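Prepilin-like protein (Thermus thermophilus, PDB 6QVF) is a type IV pilin of the natural competence system that probably acts as a DNA receptor at the tip of a pilus. Local coordinates at residues V19-L22 against E23-A27; S57-F60 against V61-F65. One frame throughout, in Å; residues are numbered along the deposited sequence.

Contact 1: V19-L22 against E23-A27; sequences VQVL and ERRSA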
loop_
_atom_site.group_PDB
_atom_site.type_symbol
_atom_site.label_atom_id
_atom_site.label_comp_id
_atom_site.label_asym_id
_atom_site.label_seq_id
_atom_site.Cartn_x
_atom_site.Cartn_y
_atom_site.Cartn_z
ATOM N N VAL B 19 9.810 6.249 -2.684
ATOM C CA VAL B 19 9.431 7.008 -1.494
ATOM C C VAL B 19 9.226 8.484 -1.864
ATOM O O VAL B 19 8.282 9.140 -1.364
ATOM C CB VAL B 19 10.480 6.839 -0.370
ATOM C CG1 VAL B 19 10.327 7.904 0.706
ATOM C CG2 VAL B 19 10.327 5.464 0.253
ATOM N N GLN B 20 10.167 9.046 -2.634
ATOM C CA GLN B 20 10.171 10.478 -2.970
ATOM C C GLN B 20 8.855 10.834 -3.687
ATOM O O GLN B 20 8.181 11.828 -3.390
ATOM C CB GLN B 20 11.385 10.764 -3.860
ATOM C CG GLN B 20 11.550 12.218 -4.214
ATOM C CD GLN B 20 12.695 12.471 -5.170
ATOM O OE1 GLN B 20 12.499 13.141 -6.166
ATOM N NE2 GLN B 20 13.885 11.950 -4.868
ATOM N N VAL B 21 8.478 10.012 -4.652
ATOM C CA VAL B 21 7.262 10.243 -5.429
ATOM C C VAL B 21 6.019 10.023 -4.558
ATOM O O VAL B 21 5.070 10.807 -4.586
ATOM C CB VAL B 21 7.239 9.345 -6.678
ATOM C CG1 VAL B 21 5.923 9.485 -7.432
ATOM C CG2 VAL B 21 8.441 9.653 -7.566
ATOM N N LEU B 22 6.004 8.966 -3.746
ATOM C CA LEU B 22 4.894 8.719 -2.856
ATOM C C LEU B 22 4.685 9.891 -1.898
ATOM O O LEU B 22 3.534 10.318 -1.684
ATOM C CB LEU B 22 5.137 7.433 -2.061
ATOM C CG LEU B 22 4.003 7.032 -1.123
ATOM C CD1 LEU B 22 2.776 6.665 -1.915
ATOM C CD2 LEU B 22 4.418 5.881 -0.214
ATOM N N GLU B 23 5.782 10.466 -1.387
ATOM C CA GLU B 23 5.690 11.609 -0.441
ATOM C C GLU B 23 5.103 12.816 -1.177
ATOM O O GLU B 23 4.207 13.520 -0.643
ATOM C CB GLU B 23 7.087 11.948 0.098
ATOM C CG GLU B 23 7.594 11.011 1.177
ATOM C CD GLU B 23 9.031 11.201 1.646
ATOM O OE1 GLU B 23 9.874 11.793 0.893
ATOM O OE2 GLU B 23 9.290 10.763 2.786
ATOM N N ARG B 24 5.571 13.079 -2.389
ATOM C CA ARG B 24 5.142 14.294 -3.089
ATOM C C ARG B 24 3.667 14.176 -3.478
ATOM O O ARG B 24 2.895 15.131 -3.284
ATOM C CB ARG B 24 6.000 14.584 -4.307
ATOM C CG ARG B 24 7.246 15.376 -3.928
ATOM C CD ARG B 24 7.923 16.038 -5.105
ATOM N NE ARG B 24 8.327 15.043 -6.085
ATOM C CZ ARG B 24 9.446 14.359 -6.011
ATOM N NH1 ARG B 24 10.322 14.637 -5.049
ATOM N NH2 ARG B 24 9.654 13.381 -6.872
ATOM N N ARG B 25 3.249 13.003 -3.975
ATOM C CA ARG B 25 1.860 12.857 -4.390
ATOM C C ARG B 25 0.913 12.787 -3.183
ATOM O O ARG B 25 -0.191 13.351 -3.218
ATOM C CB ARG B 25 1.710 11.651 -5.323
ATOM C CG ARG B 25 2.550 11.813 -6.577
ATOM C CD ARG B 25 2.158 13.004 -7.433
ATOM N NE ARG B 25 3.075 13.302 -8.517
ATOM C CZ ARG B 25 2.920 14.308 -9.390
ATOM N NH1 ARG B 25 1.884 15.146 -9.309
ATOM N NH2 ARG B 25 3.804 14.440 -10.377
ATOM N N SER B 26 1.333 12.175 -2.068
ATOM C CA SER B 26 0.491 12.135 -0.853
ATOM C C SER B 26 0.332 13.539 -0.274
ATOM O O SER B 26 -0.735 13.894 0.198
ATOM C CB SER B 26 1.085 11.219 0.215
ATOM O OG SER B 26 1.146 9.893 -0.271
ATOM N N ALA B 27 1.399 14.340 -0.324
ATOM C CA ALA B 27 1.309 15.727 0.168
ATOM C C ALA B 27 0.290 16.536 -0.638
ATOM O O ALA B 27 -0.398 17.394 -0.092
ATOM C CB ALA B 27 2.663 16.399 0.152
#
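The carbonyl O of Leu22 accepts two bonds from Ser26, 2.8 Å from OG and 2.9 Å from the backbone N, and the two donors reach it from opposite faces of the carbonyl plane. This doubled i to i+4 link lies within helix 2-30, the long N-terminal helix of the type IV pilin fold. With OG anti to the carbonyl carbon (chi1 -62°), the buried serine turns its hydroxyl back along the helix and satisfies it on the backbone. On another side of the helix, Gln20 and Arg24 run side by side, pointing the same way. Gln20 OE1 takes a hydrogen bond from Arg24 NH2 at 2.9 Å, nearly in the guanidinium plane, while the amide and guanidinium planes stand 70° apart. Without the amide oxygen, as with an alanine here, the guanidinium is likely to lose this partner and be held mainly by its salt bridge to Glu95, freer to swing. Arg25 also pairs with Glu95 and lies against Trp104 in a cation-pi contact. Val21 and Leu22 face the four-stranded antiparallel sheet, Val21 meeting Ile97 and Val102, Leu22 meeting Val120 and Leu134. On the more exposed flank, Val19 CG1 rests 3.7 Å from Glu23 CD.

Contact 2: S57-F60 against V61-F65; sequences SFYF and VDYYF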
loop_
_atom_site.group_PDB
_atom_site.type_symbol
_atom_site.label_atom_id
_atom_site.label_comp_id
_atom_site.label_asym_id
_atom_site.label_seq_id
_atom_site.Cartn_x
_atom_site.Cartn_y
_atom_site.Cartn_z
ATOM N N SER B 57 -10.119 25.179 1.911
ATOM C CA SER B 57 -10.371 24.320 0.791
ATOM C C SER B 57 -9.379 23.171 0.859
ATOM O O SER B 57 -8.155 23.396 0.944
ATOM C CB SER B 57 -10.228 25.075 -0.497
ATOM O OG SER B 57 -10.482 24.264 -1.649
ATOM N N PHE B 58 -9.911 21.942 0.800
ATOM C CA PHE B 58 -9.058 20.748 0.854
ATOM C C PHE B 58 -8.939 20.102 -0.526
ATOM O O PHE B 58 -9.933 19.714 -1.110
ATOM C CB PHE B 58 -9.630 19.712 1.823
ATOM C CG PHE B 58 -9.744 20.190 3.243
ATOM C CD1 PHE B 58 -8.633 20.228 4.044
ATOM C CD2 PHE B 58 -10.943 20.637 3.776
ATOM C CE1 PHE B 58 -8.708 20.654 5.351
ATOM C CE2 PHE B 58 -11.007 21.088 5.086
ATOM C CZ PHE B 58 -9.885 21.100 5.863
ATOM N N TYR B 59 -7.707 19.962 -0.995
ATOM C CA TYR B 59 -7.472 19.282 -2.259
ATOM C C TYR B 59 -7.924 17.816 -2.177
ATOM O O TYR B 59 -8.111 17.188 -3.216
ATOM C CB TYR B 59 -6.008 19.391 -2.682
ATOM C CG TYR B 59 -5.644 20.703 -3.323
ATOM C CD1 TYR B 59 -5.670 21.881 -2.593
ATOM C CD2 TYR B 59 -5.400 20.798 -4.674
ATOM C CE1 TYR B 59 -5.347 23.100 -3.174
ATOM C CE2 TYR B 59 -5.048 22.003 -5.268
ATOM C CZ TYR B 59 -5.063 23.171 -4.523
ATOM O OH TYR B 59 -4.768 24.380 -5.102
ATOM N N PHE B 60 -8.003 17.271 -0.966
ATOM C CA PHE B 60 -8.507 15.907 -0.780
ATOM C C PHE B 60 -9.793 15.724 -1.597
ATOM O O PHE B 60 -10.009 14.694 -2.259
ATOM C CB PHE B 60 -8.723 15.614 0.699
ATOM C CG PHE B 60 -9.252 14.235 0.954
ATOM C CD1 PHE B 60 -10.607 13.955 0.816
ATOM C CD2 PHE B 60 -8.372 13.215 1.256
ATOM C CE1 PHE B 60 -11.073 12.657 0.991
ATOM C CE2 PHE B 60 -8.862 11.930 1.488
ATOM C CZ PHE B 60 -10.193 11.661 1.342
ATOM N N VAL B 61 -10.685 16.710 -1.504
ATOM C CA VAL B 61 -11.983 16.625 -2.198
ATOM C C VAL B 61 -11.789 16.541 -3.707
ATOM O O VAL B 61 -12.429 15.724 -4.385
ATOM C CB VAL B 61 -12.873 17.821 -1.819
ATOM C CG1 VAL B 61 -14.212 17.809 -2.547
ATOM C CG2 VAL B 61 -13.077 17.900 -0.320
ATOM N N ASP B 62 -10.929 17.403 -4.253
ATOM C CA ASP B 62 -10.667 17.434 -5.665
ATOM C C ASP B 62 -10.116 16.089 -6.139
ATOM O O ASP B 62 -10.601 15.528 -7.121
ATOM C CB ASP B 62 -9.733 18.577 -6.041
ATOM C CG ASP B 62 -10.333 19.891 -5.579
ATOM O OD1 ASP B 62 -11.246 20.375 -6.267
ATOM O OD2 ASP B 62 -9.941 20.361 -4.483
ATOM N N TYR B 63 -9.134 15.560 -5.426
ATOM C CA TYR B 63 -8.543 14.289 -5.879
ATOM C C TYR B 63 -9.550 13.144 -5.712
ATOM O O TYR B 63 -9.635 12.263 -6.597
ATOM C CB TYR B 63 -7.245 13.983 -5.132
ATOM C CG TYR B 63 -6.080 14.790 -5.655
ATOM C CD1 TYR B 63 -5.492 14.471 -6.863
ATOM C CD2 TYR B 63 -5.542 15.845 -4.929
ATOM C CE1 TYR B 63 -4.458 15.223 -7.382
ATOM C CE2 TYR B 63 -4.492 16.587 -5.424
ATOM C CZ TYR B 63 -3.939 16.272 -6.645
ATOM O OH TYR B 63 -2.894 17.014 -7.112
ATOM N N TYR B 64 -10.254 13.097 -4.578
ATOM C CA TYR B 64 -11.204 12.022 -4.290
ATOM C C TYR B 64 -12.270 11.931 -5.389
ATOM O O TYR B 64 -12.530 10.835 -5.886
ATOM C CB TYR B 64 -11.861 12.194 -2.920
ATOM C CG TYR B 64 -12.831 11.084 -2.601
ATOM C CD1 TYR B 64 -12.402 9.842 -2.178
ATOM C CD2 TYR B 64 -14.194 11.239 -2.822
ATOM C CE1 TYR B 64 -13.280 8.792 -1.958
ATOM C CE2 TYR B 64 -15.072 10.190 -2.606
ATOM C CZ TYR B 64 -14.625 8.963 -2.180
ATOM O OH TYR B 64 -15.496 7.909 -2.041
ATOM N N PHE B 65 -12.873 13.060 -5.766
ATOM C CA PHE B 65 -13.948 13.051 -6.729
ATOM C C PHE B 65 -13.462 13.122 -8.189
ATOM O O PHE B 65 -14.275 12.840 -9.108
ATOM C CB PHE B 65 -14.950 14.169 -6.429
ATOM C CG PHE B 65 -15.776 13.871 -5.206
ATOM C CD1 PHE B 65 -16.766 12.903 -5.236
ATOM C CD2 PHE B 65 -15.579 14.576 -4.031
ATOM C CE1 PHE B 65 -17.536 12.636 -4.116
ATOM C CE2 PHE B 65 -16.343 14.293 -2.921
ATOM C CZ PHE B 65 -17.318 13.336 -2.953
#
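Phe58 O accepts a hydrogen bond from Val61 N at 3.1 Å, a three-residue step where strand 55-58 leads into the helix that follows. The donor stands above the carbonyl plane, 52° out of it. Regular i to i+4 bonds follow: Tyr63 N meets Tyr59 O at 2.9 Å, and Tyr64 N meets Phe60 O at 2.8 Å.

Apolar contacts follow the same spacing. Phe60 and Tyr64 lie alongside each other, both with CG anti to the backbone N (chi1 179° and -179°), which sends both rings off the same flank of the helix; Phe60 CE1 comes within 4.0 Å of Tyr64 CB. Tyr63 CE2 reaches the edge of the Tyr59 ring near its plane, 4.2 Å from Tyr59 CB. Val61 CG2 lies more loosely against Phe58 CB, at 4.4 Å.

The polar ends find their partners outside these residues. The buried Asp62 carboxylate forms salt bridges with Arg78 through OD1 and Arg86 through OD2, which would favour its charged form. Tyr59 OH bonds to Glu33 and Tyr64 OH to Arg162 N.

The short helix sits among three elements of the fold: Phe60 touches Val29 of helix 2-30, Phe60 and Tyr64 both meet Val118 of strand 117-125, and Phe58, just ahead of the helix, lies against Ser32 of strand 32-35.

The two contacts come in series along the chain, their centres 16 Å apart, and do not touch. Both are one-turn helical contacts, but contact 1 lies within the long helix 2-30 and is only partly buried, with apolar side chains and two arginines against the four-stranded sheet and Glu23 exposed, whereas contact 2 is buried where a strand of the three-stranded sheet leads into a short helix. In contact 1 polar side chains bond across the contact as well as to the sheet; in contact 2 the side chains meet through aromatic and aliphatic carbon and the polar ends bond elsewhere. Phe60 and Tyr63 of contact 2 touch helix 2-30, and side chains of both contacts pack on strand 117-125.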